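Local coordinates for VgrG protein (Vibrio cholerae, PDB 4DTH) that binds ATP and magnesium through its actin cross-linking toxin domain, which probably uses the nucleotide to join G-actin monomers covalently, at residues P14-H19 and S93-M98; F20-I25 and E97-A102; G26-L31 and Q174-V179; D55-L60 and V104-Q109. All coordinates share one frame; numbering follows the deposited sequence.

Contact 1. Residues P14-H19 and S93-M98; sequences PDFPTH and SYPCEM. With ATP (adenosine-5'-triphosphate), chain B.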
# COMPACT_ATOMS: atom_id res chain seq x y z
N PRO A 14 3.40 -11.29 13.27
CA PRO A 14 4.40 -10.26 13.52
C PRO A 14 4.14 -9.00 12.70
O PRO A 14 3.57 -9.08 11.60
CB PRO A 14 5.72 -10.92 13.10
CG PRO A 14 5.44 -12.38 13.10
CD PRO A 14 4.01 -12.51 12.70
N ASP A 15 4.51 -7.85 13.26
CA ASP A 15 4.37 -6.59 12.56
C ASP A 15 5.47 -6.50 11.54
O ASP A 15 6.52 -7.14 11.69
CB ASP A 15 4.50 -5.40 13.53
CG ASP A 15 3.28 -5.22 14.40
OD1 ASP A 15 2.19 -4.91 13.84
OD2 ASP A 15 3.41 -5.35 15.65
N PHE A 16 5.24 -5.67 10.52
CA PHE A 16 6.24 -5.45 9.50
C PHE A 16 7.50 -4.87 10.13
O PHE A 16 7.39 -3.93 10.93
CB PHE A 16 5.75 -4.41 8.48
CG PHE A 16 4.62 -4.83 7.58
CD1 PHE A 16 4.63 -6.08 6.96
CD2 PHE A 16 3.57 -3.96 7.29
CE1 PHE A 16 3.60 -6.45 6.08
CE2 PHE A 16 2.54 -4.34 6.42
CZ PHE A 16 2.56 -5.58 5.82
N PRO A 17 8.69 -5.33 9.68
CA PRO A 17 9.91 -4.61 10.07
C PRO A 17 9.75 -3.17 9.52
O PRO A 17 9.08 -2.97 8.50
CB PRO A 17 11.03 -5.35 9.33
CG PRO A 17 10.36 -6.14 8.27
CD PRO A 17 8.96 -6.38 8.67
N THR A 18 10.30 -2.19 10.23
CA THR A 18 10.16 -0.78 9.84
C THR A 18 11.46 -0.23 9.25
O THR A 18 11.40 0.74 8.48
CB THR A 18 9.74 0.07 11.06
OG1 THR A 18 10.68 -0.15 12.12
CG2 THR A 18 8.33 -0.23 11.52
N HIS A 19 12.61 -0.81 9.61
CA HIS A 19 13.91 -0.32 9.15
C HIS A 19 14.61 -1.17 8.10
O HIS A 19 14.73 -2.39 8.26
CB HIS A 19 14.86 -0.07 10.34
CG HIS A 19 16.11 0.65 9.93
ND1 HIS A 19 16.16 2.03 9.86
CD2 HIS A 19 17.29 0.16 9.48
CE1 HIS A 19 17.37 2.33 9.42
NE2 HIS A 19 18.09 1.23 9.19
N SER A 93 3.29 -9.45 1.41
CA SER A 93 4.64 -9.77 1.87
C SER A 93 5.13 -8.89 3.01
O SER A 93 4.69 -7.74 3.15
CB SER A 93 5.64 -9.72 0.72
OG SER A 93 5.96 -8.39 0.34
N TYR A 94 6.05 -9.44 3.82
CA TYR A 94 6.80 -8.67 4.80
C TYR A 94 7.86 -8.00 3.92
O TYR A 94 8.45 -8.68 3.07
CB TYR A 94 7.46 -9.59 5.85
CG TYR A 94 6.47 -10.02 6.91
CD1 TYR A 94 5.62 -11.10 6.69
CD2 TYR A 94 6.32 -9.30 8.08
CE1 TYR A 94 4.68 -11.48 7.65
CE2 TYR A 94 5.38 -9.66 9.05
CZ TYR A 94 4.56 -10.76 8.82
OH TYR A 94 3.61 -11.13 9.75
N PRO A 95 8.05 -6.67 4.00
CA PRO A 95 9.02 -6.02 3.10
C PRO A 95 10.43 -6.57 3.23
O PRO A 95 10.79 -7.12 4.28
CB PRO A 95 8.95 -4.55 3.51
CG PRO A 95 8.46 -4.58 4.95
CD PRO A 95 7.44 -5.68 4.91
N CYS A 96 11.21 -6.42 2.16
CA CYS A 96 12.61 -6.83 2.13
C CYS A 96 13.41 -5.78 1.39
O CYS A 96 12.83 -4.86 0.80
CB CYS A 96 12.78 -8.22 1.51
SG CYS A 96 12.34 -8.33 -0.24
N GLU A 97 14.75 -5.89 1.42
CA GLU A 97 15.59 -4.96 0.68
C GLU A 97 15.37 -5.22 -0.81
O GLU A 97 15.28 -6.37 -1.22
CB GLU A 97 17.07 -5.17 1.04
CG GLU A 97 17.35 -4.96 2.52
CD GLU A 97 18.71 -5.42 3.01
OE1 GLU A 97 18.82 -5.72 4.22
OE2 GLU A 97 19.66 -5.46 2.20
N MET A 98 15.23 -4.14 -1.59
CA MET A 98 14.98 -4.22 -3.04
C MET A 98 16.02 -5.01 -3.81
O MET A 98 15.67 -5.67 -4.78
CB MET A 98 14.86 -2.82 -3.64
CG MET A 98 13.48 -2.31 -3.61
SD MET A 98 13.27 -0.92 -4.73
CE MET A 98 12.75 -1.75 -6.19
PG ATP B . -4.28 0.70 2.07
O1G ATP B . -3.75 1.03 0.71
O2G ATP B . -4.21 1.90 2.98
O3G ATP B . -5.70 0.22 2.03
PB ATP B . -3.23 -1.23 3.93
O1B ATP B . -3.40 -0.34 5.09
O2B ATP B . -4.30 -2.29 3.97
O3B ATP B . -3.34 -0.45 2.66
PA ATP B . -0.43 -1.40 4.34
O1A ATP B . -0.54 0.03 4.69
O2A ATP B . 0.08 -2.15 5.58
O3A ATP B . -1.78 -1.92 3.98
O5' ATP B . 0.58 -1.56 3.10
C5' ATP B . 1.01 -2.90 2.80
C4' ATP B . 2.06 -2.93 1.73
O4' ATP B . 3.20 -2.10 2.11
C3' ATP B . 2.65 -4.33 1.50
O3' ATP B . 3.00 -4.55 0.13
C2' ATP B . 3.88 -4.30 2.40
O2' ATP B . 4.83 -5.31 2.10
C1' ATP B . 4.37 -2.90 2.10
N9 ATP B . 5.35 -2.34 3.04
C8 ATP B . 5.20 -2.16 4.39
N7 ATP B . 6.25 -1.63 4.96
C5 ATP B . 7.15 -1.45 3.92
C6 ATP B . 8.45 -0.91 3.86
N6 ATP B . 9.11 -0.43 4.93
N1 ATP B . 9.06 -0.86 2.66
C2 ATP B . 8.41 -1.32 1.59
N3 ATP B . 7.19 -1.85 1.52
C4 ATP B . 6.60 -1.89 2.73
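Tyr-94 OH donates a hydrogen bond to Pro-14 O at 2.8 Å, the one polar link between 14-19 and 93-98. The donor sits 23° off the carbonyl plane, and Pro-14 CD comes within 3.3 Å of the same Tyr-94 OH.

Aromatic contact follows two residues further on. Phe-16 presents its edge to the Tyr-94 ring in an offset edge-to-face pair, with ring centroids 5.7 Å apart and planes at 77°. Phe-16 CG lies anti to the carbonyl carbon (chi1 -69°), which sends the ring toward Pro-95 and the nucleotide.

Phe-16, Ser-93 and Pro-95 line the ATP pocket of the actin cross-linking domain: the loop before strand 19-20 and the end of strand 85-97 meet beside the nucleotide. One face of the Phe-16 ring takes ATP C8, offset toward the rim, while ATP O2A lies in the ring plane at 3.4 Å from Phe-16 CE2. Ser-93 O accepts a 2.7 Å hydrogen bond from ATP O2', and Ser-93 OG is engaged by the backbone N of Ile-27.

Proline packing completes the contact. Pro-95 CD meets Phe-16 CD1 at 3.5 Å, and Pro-95 CG reaches ATP C5 at 3.5 Å. Pro-17 and Pro-95 approach tip to tip, whereas Pro-17 CD lies at the edge of the Tyr-94 ring.

Contact 2. Residues F20-I25 and E97-A102; sequences FPKSSI and EMDDKA. With ATP (adenosine-5'-triphosphate), chain B.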
# COMPACT_ATOMS: atom_id res chain seq x y z
N PHE A 20 15.14 -0.51 7.06
CA PHE A 20 15.94 -1.11 6.00
C PHE A 20 17.18 -0.27 5.73
O PHE A 20 17.10 0.95 5.83
CB PHE A 20 15.13 -1.36 4.72
CG PHE A 20 14.11 -2.46 4.94
CD1 PHE A 20 14.47 -3.80 4.84
CD2 PHE A 20 12.81 -2.16 5.34
CE1 PHE A 20 13.55 -4.82 5.11
CE2 PHE A 20 11.88 -3.18 5.61
CZ PHE A 20 12.26 -4.50 5.49
N PRO A 21 18.33 -0.90 5.40
CA PRO A 21 19.54 -0.09 5.14
C PRO A 21 19.39 0.87 3.96
O PRO A 21 19.88 2.00 4.02
CB PRO A 21 20.63 -1.13 4.86
CG PRO A 21 19.88 -2.37 4.47
CD PRO A 21 18.61 -2.35 5.26
N LYS A 22 18.67 0.42 2.90
CA LYS A 22 18.45 1.20 1.69
C LYS A 22 16.98 1.06 1.28
O LYS A 22 16.12 0.89 2.15
CB LYS A 22 19.39 0.70 0.56
CG LYS A 22 20.89 0.86 0.86
CD LYS A 22 21.73 0.10 -0.15
CE LYS A 22 21.93 -1.35 0.22
NZ LYS A 22 22.38 -2.16 -0.93
N SER A 23 16.71 1.09 -0.04
CA SER A 23 15.34 0.96 -0.54
C SER A 23 14.74 -0.40 -0.25
O SER A 23 15.45 -1.41 -0.23
CB SER A 23 15.26 1.29 -2.02
OG SER A 23 16.06 0.41 -2.79
N SER A 24 13.42 -0.41 0.03
CA SER A 24 12.69 -1.63 0.36
C SER A 24 11.50 -1.87 -0.56
O SER A 24 11.01 -0.93 -1.20
CB SER A 24 12.23 -1.58 1.81
OG SER A 24 11.49 -0.39 2.01
N ILE A 25 11.02 -3.12 -0.61
CA ILE A 25 9.88 -3.47 -1.43
C ILE A 25 8.97 -4.47 -0.73
O ILE A 25 9.46 -5.40 -0.08
CB ILE A 25 10.31 -3.95 -2.86
CG1 ILE A 25 9.09 -4.12 -3.81
CG2 ILE A 25 11.19 -5.20 -2.82
CD1 ILE A 25 9.37 -3.91 -5.27
N GLU A 97 14.75 -5.89 1.42
CA GLU A 97 15.59 -4.96 0.68
C GLU A 97 15.37 -5.22 -0.81
O GLU A 97 15.28 -6.37 -1.22
CB GLU A 97 17.07 -5.17 1.04
CG GLU A 97 17.35 -4.96 2.52
CD GLU A 97 18.71 -5.42 3.01
OE1 GLU A 97 18.82 -5.72 4.22
OE2 GLU A 97 19.66 -5.46 2.20
N MET A 98 15.23 -4.14 -1.59
CA MET A 98 14.98 -4.22 -3.04
C MET A 98 16.02 -5.01 -3.81
O MET A 98 15.67 -5.67 -4.78
CB MET A 98 14.86 -2.82 -3.64
CG MET A 98 13.48 -2.31 -3.61
SD MET A 98 13.27 -0.92 -4.73
CE MET A 98 12.75 -1.75 -6.19
N ASP A 99 17.28 -4.95 -3.38
CA ASP A 99 18.37 -5.66 -4.05
C ASP A 99 18.69 -7.02 -3.40
O ASP A 99 19.72 -7.62 -3.71
CB ASP A 99 19.61 -4.75 -4.14
CG ASP A 99 20.17 -4.25 -2.82
OD1 ASP A 99 19.65 -4.66 -1.76
OD2 ASP A 99 21.12 -3.45 -2.86
N ASP A 100 17.82 -7.49 -2.49
CA ASP A 100 18.03 -8.79 -1.83
C ASP A 100 17.31 -9.85 -2.66
O ASP A 100 16.14 -10.17 -2.41
CB ASP A 100 17.58 -8.75 -0.35
CG ASP A 100 17.90 -10.01 0.45
OD1 ASP A 100 18.12 -11.08 -0.17
OD2 ASP A 100 17.82 -9.95 1.69
N LYS A 101 18.02 -10.39 -3.66
CA LYS A 101 17.50 -11.40 -4.58
C LYS A 101 16.90 -12.63 -3.91
O LYS A 101 15.79 -13.04 -4.28
CB LYS A 101 18.58 -11.83 -5.58
CG LYS A 101 18.88 -10.79 -6.65
CD LYS A 101 19.93 -11.34 -7.58
CE LYS A 101 20.48 -10.30 -8.51
NZ LYS A 101 21.86 -10.65 -8.92
N ALA A 102 17.63 -13.21 -2.93
CA ALA A 102 17.17 -14.41 -2.20
C ALA A 102 15.84 -14.15 -1.47
O ALA A 102 14.94 -14.98 -1.54
CB ALA A 102 18.23 -14.88 -1.21
PG ATP B . -4.28 0.70 2.07
O1G ATP B . -3.75 1.03 0.71
O2G ATP B . -4.21 1.90 2.98
O3G ATP B . -5.70 0.22 2.03
PB ATP B . -3.23 -1.23 3.93
O1B ATP B . -3.40 -0.34 5.09
O2B ATP B . -4.30 -2.29 3.97
O3B ATP B . -3.34 -0.45 2.66
PA ATP B . -0.43 -1.40 4.34
O1A ATP B . -0.54 0.03 4.69
O2A ATP B . 0.08 -2.15 5.58
O3A ATP B . -1.78 -1.92 3.98
O5' ATP B . 0.58 -1.56 3.10
C5' ATP B . 1.01 -2.90 2.80
C4' ATP B . 2.06 -2.93 1.73
O4' ATP B . 3.20 -2.10 2.11
C3' ATP B . 2.65 -4.33 1.50
O3' ATP B . 3.00 -4.55 0.13
C2' ATP B . 3.88 -4.30 2.40
O2' ATP B . 4.83 -5.31 2.10
C1' ATP B . 4.37 -2.90 2.10
N9 ATP B . 5.35 -2.34 3.04
C8 ATP B . 5.20 -2.16 4.39
N7 ATP B . 6.25 -1.63 4.96
C5 ATP B . 7.15 -1.45 3.92
C6 ATP B . 8.45 -0.91 3.86
N6 ATP B . 9.11 -0.43 4.93
N1 ATP B . 9.06 -0.86 2.66
C2 ATP B . 8.41 -1.32 1.59
N3 ATP B . 7.19 -1.85 1.52
C4 ATP B . 6.60 -1.89 2.73
O HOH W 1 17.79 -2.12 -1.82
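Lys-22 NZ and Asp-99 OD2 form a salt bridge of 2.6 Å between 20-25 and 97-102, Asp-99 OD2 accepting through its syn lone pair. This and the other polar links lie just outside an antiparallel strand pair, between the residues leading into strand 24-30 and the turn leaving strand 85-97. The two charged side chains cross at about a right angle, and the lysine bends at chi3 (-85°), which turns CE out of the extended line. The second direct polar link is a backbone one: Met-98 N donates to Ser-23 O at 3.1 Å. A water also donates to Ser-23 O and accepts from Asp-99 N, so this carbonyl is gripped twice.

Within the strands, Ser-24 and Glu-97 make a non-hydrogen-bonded pair. From Glu-97 to Asp-100 the chain then makes a type I beta turn, and Asp-100 is the N-cap of helix 101-124, its OD1 accepting from Ala-103 N.

Packing spreads out from this junction. The extended Glu-97 chain crosses Pro-21 at about a right angle, with OE1 3.5 Å from Pro-21 CG, and its CG lies 3.9 Å from Phe-20 CD1. Met-98 CG touches Ile-25 CB at 3.6 Å, the side chains crossing at about a right angle, while Val-177 of strand 173-180 contacts both residues. On the nucleotide side, Ser-24 OG donates to ATP N1 at 2.6 Å.

Contact 3. Residues G26-L31 and Q174-V179; sequences GIENEL and QATVGV. With MG (magnesium ion), chain D; MG (magnesium ion), chain E; ATP (adenosine-5'-triphosphate), chain B.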
# COMPACT_ATOMS: atom_id res chain seq x y z
N GLY A 26 7.68 -4.25 -0.89
CA GLY A 26 6.62 -5.13 -0.41
C GLY A 26 5.68 -5.41 -1.56
O GLY A 26 5.62 -4.63 -2.51
N ILE A 27 4.97 -6.55 -1.50
CA ILE A 27 4.04 -6.92 -2.56
C ILE A 27 2.69 -7.33 -1.97
O ILE A 27 2.62 -7.82 -0.84
CB ILE A 27 4.60 -8.00 -3.55
CG1 ILE A 27 4.88 -9.35 -2.83
CG2 ILE A 27 5.83 -7.48 -4.33
CD1 ILE A 27 5.16 -10.58 -3.76
N GLU A 28 1.62 -7.12 -2.75
CA GLU A 28 0.24 -7.47 -2.41
C GLU A 28 -0.25 -8.32 -3.54
O GLU A 28 -0.05 -7.98 -4.71
CB GLU A 28 -0.63 -6.23 -2.24
CG GLU A 28 -0.29 -5.42 -1.00
CD GLU A 28 -0.90 -4.03 -1.00
OE1 GLU A 28 -0.57 -3.22 -1.89
OE2 GLU A 28 -1.72 -3.76 -0.09
N ASN A 29 -0.84 -9.46 -3.21
CA ASN A 29 -1.21 -10.44 -4.21
C ASN A 29 -2.56 -11.09 -3.89
O ASN A 29 -2.64 -11.98 -3.04
CB ASN A 29 -0.08 -11.48 -4.20
CG ASN A 29 -0.12 -12.56 -5.24
OD1 ASN A 29 0.43 -13.65 -5.03
ND2 ASN A 29 -0.70 -12.27 -6.38
N GLU A 30 -3.62 -10.62 -4.58
CA GLU A 30 -4.97 -11.14 -4.38
C GLU A 30 -5.13 -12.46 -5.13
O GLU A 30 -4.78 -12.55 -6.31
CB GLU A 30 -6.03 -10.11 -4.81
CG GLU A 30 -7.44 -10.41 -4.34
CD GLU A 30 -8.49 -9.47 -4.88
OE1 GLU A 30 -9.62 -9.48 -4.34
OE2 GLU A 30 -8.20 -8.72 -5.84
N LEU A 31 -5.60 -13.48 -4.45
CA LEU A 31 -5.76 -14.80 -5.06
C LEU A 31 -7.11 -14.98 -5.73
O LEU A 31 -8.11 -14.40 -5.29
CB LEU A 31 -5.57 -15.90 -4.00
CG LEU A 31 -4.26 -15.93 -3.21
CD1 LEU A 31 -4.27 -17.06 -2.24
CD2 LEU A 31 -3.02 -16.03 -4.12
N GLN A 174 -0.04 -5.63 -6.61
CA GLN A 174 0.57 -4.31 -6.39
C GLN A 174 1.94 -4.51 -5.77
O GLN A 174 2.24 -5.57 -5.22
CB GLN A 174 -0.27 -3.43 -5.45
CG GLN A 174 -1.48 -2.80 -6.11
CD GLN A 174 -2.70 -3.63 -5.85
OE1 GLN A 174 -3.10 -3.84 -4.70
NE2 GLN A 174 -3.29 -4.13 -6.91
N ALA A 175 2.77 -3.46 -5.86
CA ALA A 175 4.07 -3.43 -5.23
C ALA A 175 4.19 -2.09 -4.53
O ALA A 175 3.68 -1.08 -5.03
CB ALA A 175 5.18 -3.58 -6.26
N THR A 176 4.84 -2.08 -3.36
CA THR A 176 5.09 -0.88 -2.57
C THR A 176 6.59 -0.74 -2.40
O THR A 176 7.25 -1.68 -1.95
CB THR A 176 4.29 -0.89 -1.26
OG1 THR A 176 2.89 -0.88 -1.59
CG2 THR A 176 4.61 0.31 -0.36
N VAL A 177 7.13 0.43 -2.78
CA VAL A 177 8.56 0.73 -2.70
C VAL A 177 8.78 1.79 -1.63
O VAL A 177 8.07 2.80 -1.62
CB VAL A 177 9.12 1.17 -4.09
CG1 VAL A 177 10.53 1.76 -3.99
CG2 VAL A 177 9.08 0.01 -5.09
N GLY A 178 9.76 1.56 -0.76
CA GLY A 178 10.15 2.52 0.26
C GLY A 178 11.53 3.06 -0.02
O GLY A 178 12.44 2.28 -0.30
N VAL A 179 11.70 4.39 -0.00
CA VAL A 179 13.00 5.06 -0.24
C VAL A 179 13.26 6.10 0.84
O VAL A 179 12.30 6.59 1.45
CB VAL A 179 13.10 5.70 -1.65
CG1 VAL A 179 13.07 4.65 -2.76
CG2 VAL A 179 12.03 6.78 -1.88
MG MG D . -3.10 -2.23 -2.79
MG MG E . -3.04 -4.94 1.76
PG ATP B . -4.28 0.70 2.07
O1G ATP B . -3.75 1.03 0.71
O2G ATP B . -4.21 1.90 2.98
O3G ATP B . -5.70 0.22 2.03
PB ATP B . -3.23 -1.23 3.93
O1B ATP B . -3.40 -0.34 5.09
O2B ATP B . -4.30 -2.29 3.97
O3B ATP B . -3.34 -0.45 2.66
PA ATP B . -0.43 -1.40 4.34
O1A ATP B . -0.54 0.03 4.69
O2A ATP B . 0.08 -2.15 5.58
O3A ATP B . -1.78 -1.92 3.98
O5' ATP B . 0.58 -1.56 3.10
C5' ATP B . 1.01 -2.90 2.80
C4' ATP B . 2.06 -2.93 1.73
O4' ATP B . 3.20 -2.10 2.11
C3' ATP B . 2.65 -4.33 1.50
O3' ATP B . 3.00 -4.55 0.13
C2' ATP B . 3.88 -4.30 2.40
O2' ATP B . 4.83 -5.31 2.10
C1' ATP B . 4.37 -2.90 2.10
N9 ATP B . 5.35 -2.34 3.04
C8 ATP B . 5.20 -2.16 4.39
N7 ATP B . 6.25 -1.63 4.96
C5 ATP B . 7.15 -1.45 3.92
C6 ATP B . 8.45 -0.91 3.86
N6 ATP B . 9.11 -0.43 4.93
N1 ATP B . 9.06 -0.86 2.66
C2 ATP B . 8.41 -1.32 1.59
N3 ATP B . 7.19 -1.85 1.52
C4 ATP B . 6.60 -1.89 2.73
O HOH W 2 2.09 -3.43 -2.37
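An antiparallel strand pair forms part of the ATP and magnesium site, with Gly-26 opposite Thr-176, Ile-27 opposite Ala-175 and Glu-28 opposite Gln-174. The outer two are hydrogen-bonded pairs with reciprocal N-H to O bonds: Gly-26 N to Thr-176 O and Thr-176 N to Gly-26 O are 2.8 Å each. At Ile-27 and Ala-175, a non-hydrogen-bonded pair, CA-H...O contacts fill in between.

The face carrying Glu-28, Gln-174 and Thr-176 holds the ligands. Glu-28 belongs to both metal sites: its OE2 binds one magnesium ion at 2.6 Å, and its OE1 stands 2.9 Å from the second magnesium, which Gln-174 OE1 binds at 2.5 Å. The carboxylate and amide planes stand 79° apart, and Gln-174 bends at chi2 (96°), which places its amide carbon. A water donates to Glu-28 OE1 at 2.7 Å and is also hydrogen-bonded to Thr-176 OG1 and ATP O3', tying carboxylate, threonine and ribose together. Gly-26 CA lies 3.1 Å from ATP O2', a spot where a beta carbon would clash with the ribose.

Glu-90 completes the site bound by Glu-28 OE2, Glu-351 the one bound by Gln-174. Strand 85-97 flanks 24-30, strand 343-352 flanks 173-180, and on the other face Ile-27 packs on Met-111 of helix 101-124.

Contact 4. Residues D55-L60 and V104-Q109; sequences DALFML and VETRKQ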
# COMPACT_ATOMS: atom_id res chain seq x y z
N ASP A 55 12.09 -16.73 9.35
CA ASP A 55 11.89 -15.42 8.72
C ASP A 55 10.48 -15.29 8.16
O ASP A 55 10.10 -16.09 7.29
CB ASP A 55 12.89 -15.20 7.56
CG ASP A 55 14.34 -15.52 7.88
OD1 ASP A 55 14.89 -14.91 8.82
OD2 ASP A 55 14.93 -16.35 7.15
N ALA A 56 9.71 -14.30 8.63
CA ALA A 56 8.35 -14.04 8.15
C ALA A 56 8.39 -13.57 6.69
O ALA A 56 9.12 -12.63 6.35
CB ALA A 56 7.67 -13.00 9.04
N LEU A 57 7.66 -14.28 5.80
CA LEU A 57 7.65 -13.99 4.36
C LEU A 57 6.43 -13.20 3.90
O LEU A 57 6.58 -12.22 3.16
CB LEU A 57 7.83 -15.28 3.55
CG LEU A 57 9.10 -16.11 3.88
CD1 LEU A 57 9.04 -17.47 3.22
CD2 LEU A 57 10.40 -15.35 3.49
N PHE A 58 5.24 -13.63 4.31
CA PHE A 58 4.01 -12.93 3.95
C PHE A 58 2.86 -13.22 4.89
O PHE A 58 2.84 -14.26 5.56
CB PHE A 58 3.60 -13.16 2.48
CG PHE A 58 3.23 -14.58 2.14
CD1 PHE A 58 1.92 -15.03 2.31
CD2 PHE A 58 4.16 -15.46 1.60
CE1 PHE A 58 1.57 -16.34 1.99
CE2 PHE A 58 3.81 -16.77 1.27
CZ PHE A 58 2.51 -17.20 1.45
N MET A 59 1.88 -12.32 4.91
CA MET A 59 0.69 -12.47 5.73
C MET A 59 -0.46 -13.01 4.89
O MET A 59 -0.57 -12.70 3.71
CB MET A 59 0.28 -11.11 6.31
CG MET A 59 1.28 -10.51 7.27
SD MET A 59 0.70 -8.86 7.70
CE MET A 59 1.96 -8.33 8.79
N LEU A 60 -1.36 -13.74 5.54
CA LEU A 60 -2.60 -14.21 4.92
C LEU A 60 -3.67 -13.25 5.42
O LEU A 60 -3.87 -13.12 6.64
CB LEU A 60 -2.93 -15.65 5.36
CG LEU A 60 -2.25 -16.75 4.53
CD1 LEU A 60 -0.82 -16.96 4.95
CD2 LEU A 60 -3.01 -18.03 4.68
N VAL A 104 13.55 -11.80 -2.17
CA VAL A 104 12.52 -11.55 -3.20
C VAL A 104 12.05 -12.90 -3.76
O VAL A 104 10.84 -13.15 -3.88
CB VAL A 104 13.06 -10.61 -4.32
CG1 VAL A 104 12.09 -10.56 -5.51
CG2 VAL A 104 13.32 -9.21 -3.78
N GLU A 105 13.01 -13.77 -4.08
CA GLU A 105 12.72 -15.08 -4.65
C GLU A 105 12.00 -15.99 -3.68
O GLU A 105 11.05 -16.67 -4.09
CB GLU A 105 14.01 -15.72 -5.20
CG GLU A 105 13.81 -16.46 -6.51
CD GLU A 105 12.99 -15.77 -7.59
OE1 GLU A 105 13.21 -14.57 -7.86
OE2 GLU A 105 12.13 -16.46 -8.18
N THR A 106 12.42 -16.01 -2.40
CA THR A 106 11.77 -16.85 -1.38
C THR A 106 10.30 -16.45 -1.20
O THR A 106 9.45 -17.33 -1.09
CB THR A 106 12.56 -16.86 -0.07
OG1 THR A 106 13.92 -17.17 -0.35
CG2 THR A 106 12.01 -17.88 0.93
N ARG A 107 9.99 -15.13 -1.24
CA ARG A 107 8.60 -14.66 -1.12
C ARG A 107 7.75 -15.17 -2.28
O ARG A 107 6.66 -15.69 -2.05
CB ARG A 107 8.53 -13.13 -1.03
CG ARG A 107 8.86 -12.61 0.36
CD ARG A 107 9.57 -11.24 0.29
NE ARG A 107 9.77 -10.71 1.63
CZ ARG A 107 10.68 -11.14 2.50
NH1 ARG A 107 11.55 -12.08 2.15
NH2 ARG A 107 10.74 -10.62 3.72
N LYS A 108 8.26 -15.07 -3.53
CA LYS A 108 7.55 -15.53 -4.73
C LYS A 108 7.30 -17.03 -4.65
O LYS A 108 6.17 -17.48 -4.89
CB LYS A 108 8.36 -15.20 -5.98
CG LYS A 108 8.39 -13.69 -6.32
CD LYS A 108 9.57 -13.35 -7.26
CE LYS A 108 9.46 -14.05 -8.61
NZ LYS A 108 10.60 -13.68 -9.50
N GLN A 109 8.35 -17.80 -4.30
CA GLN A 109 8.26 -19.26 -4.20
C GLN A 109 7.28 -19.70 -3.10
O GLN A 109 6.49 -20.64 -3.33
CB GLN A 109 9.65 -19.87 -4.02
CG GLN A 109 10.46 -19.81 -5.32
CD GLN A 109 11.92 -20.15 -5.13
OE1 GLN A 109 12.72 -19.34 -4.65
NE2 GLN A 109 12.31 -21.33 -5.57
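Leu-57 meets Thr-106 and Arg-107 with both of its methyl branches. Its CD1 lies 3.8 Å from Thr-106 CG2, and its CD2 lies 3.7 Å from Arg-107 NH1 and slightly farther from the same threonine methyl. Leu-57 CG is anti to the carbonyl carbon (chi1 -56°), which lets the two branches reach the helix, and the leucine crosses both helix side chains obliquely. The Arg-107 chain bends at chi2, and its CG lies 3.6 Å from Leu-57 O. Farther on, Phe-58 CD2 makes a looser approach of 4.4 Å to Arg-107 O.

The contact sets helix 101-124 against strand 56-68: the axes of 56-60 and 104-109 pass 8.2 Å apart at closest approach, with their N-to-C directions 37° apart. No hydrogen bond crosses between 55-60 and 104-109. A classic beta bulge marks the strand here: Leu-57 and Phe-58 both face Val-49 of the adjoining strand 45-51.

What fixes the helix side chains lies a shell away. Arg-107 NE donates to Tyr-94 O and NH1 to Ala-103 O, holding the guanidinium between strand 85-97 and its own helix. Thr-106 OG1 is hydrogen-bonded to Ala-102 O one turn back, and its CG2 is the branch that meets the leucine. Phe-58 continues along the helix onto Ala-110, Met-111 and Leu-114. On another side of the helix, Lys-108 NZ forms a salt bridge of 3.2 Å with Glu-105 OE1 and also bonds Ser-361 O.

Contacts 1 to 3 surround one nucleotide site and contact 4 lies close by, with centres 9 to 13 Å apart and all within the actin cross-linking domain. Contacts 1 and 2 follow each other along 14-25 and share Glu-97 and Met-98; contact 3 continues strand 24-30 and brings in the distant strand 173-180. Segment 55-60 of contact 4 comes between 26-31 and 93-98. Strand 85-97 is the common neighbour, pairing with 24-30 and with 56-68, so contacts 1 and 4 touch through Tyr-94, Leu-57 and Arg-107. Helix 101-124, which follows that strand, serves contacts 2 and 4. Contact 4 does not touch ATP but packs the helix behind the strands that carry the pocket.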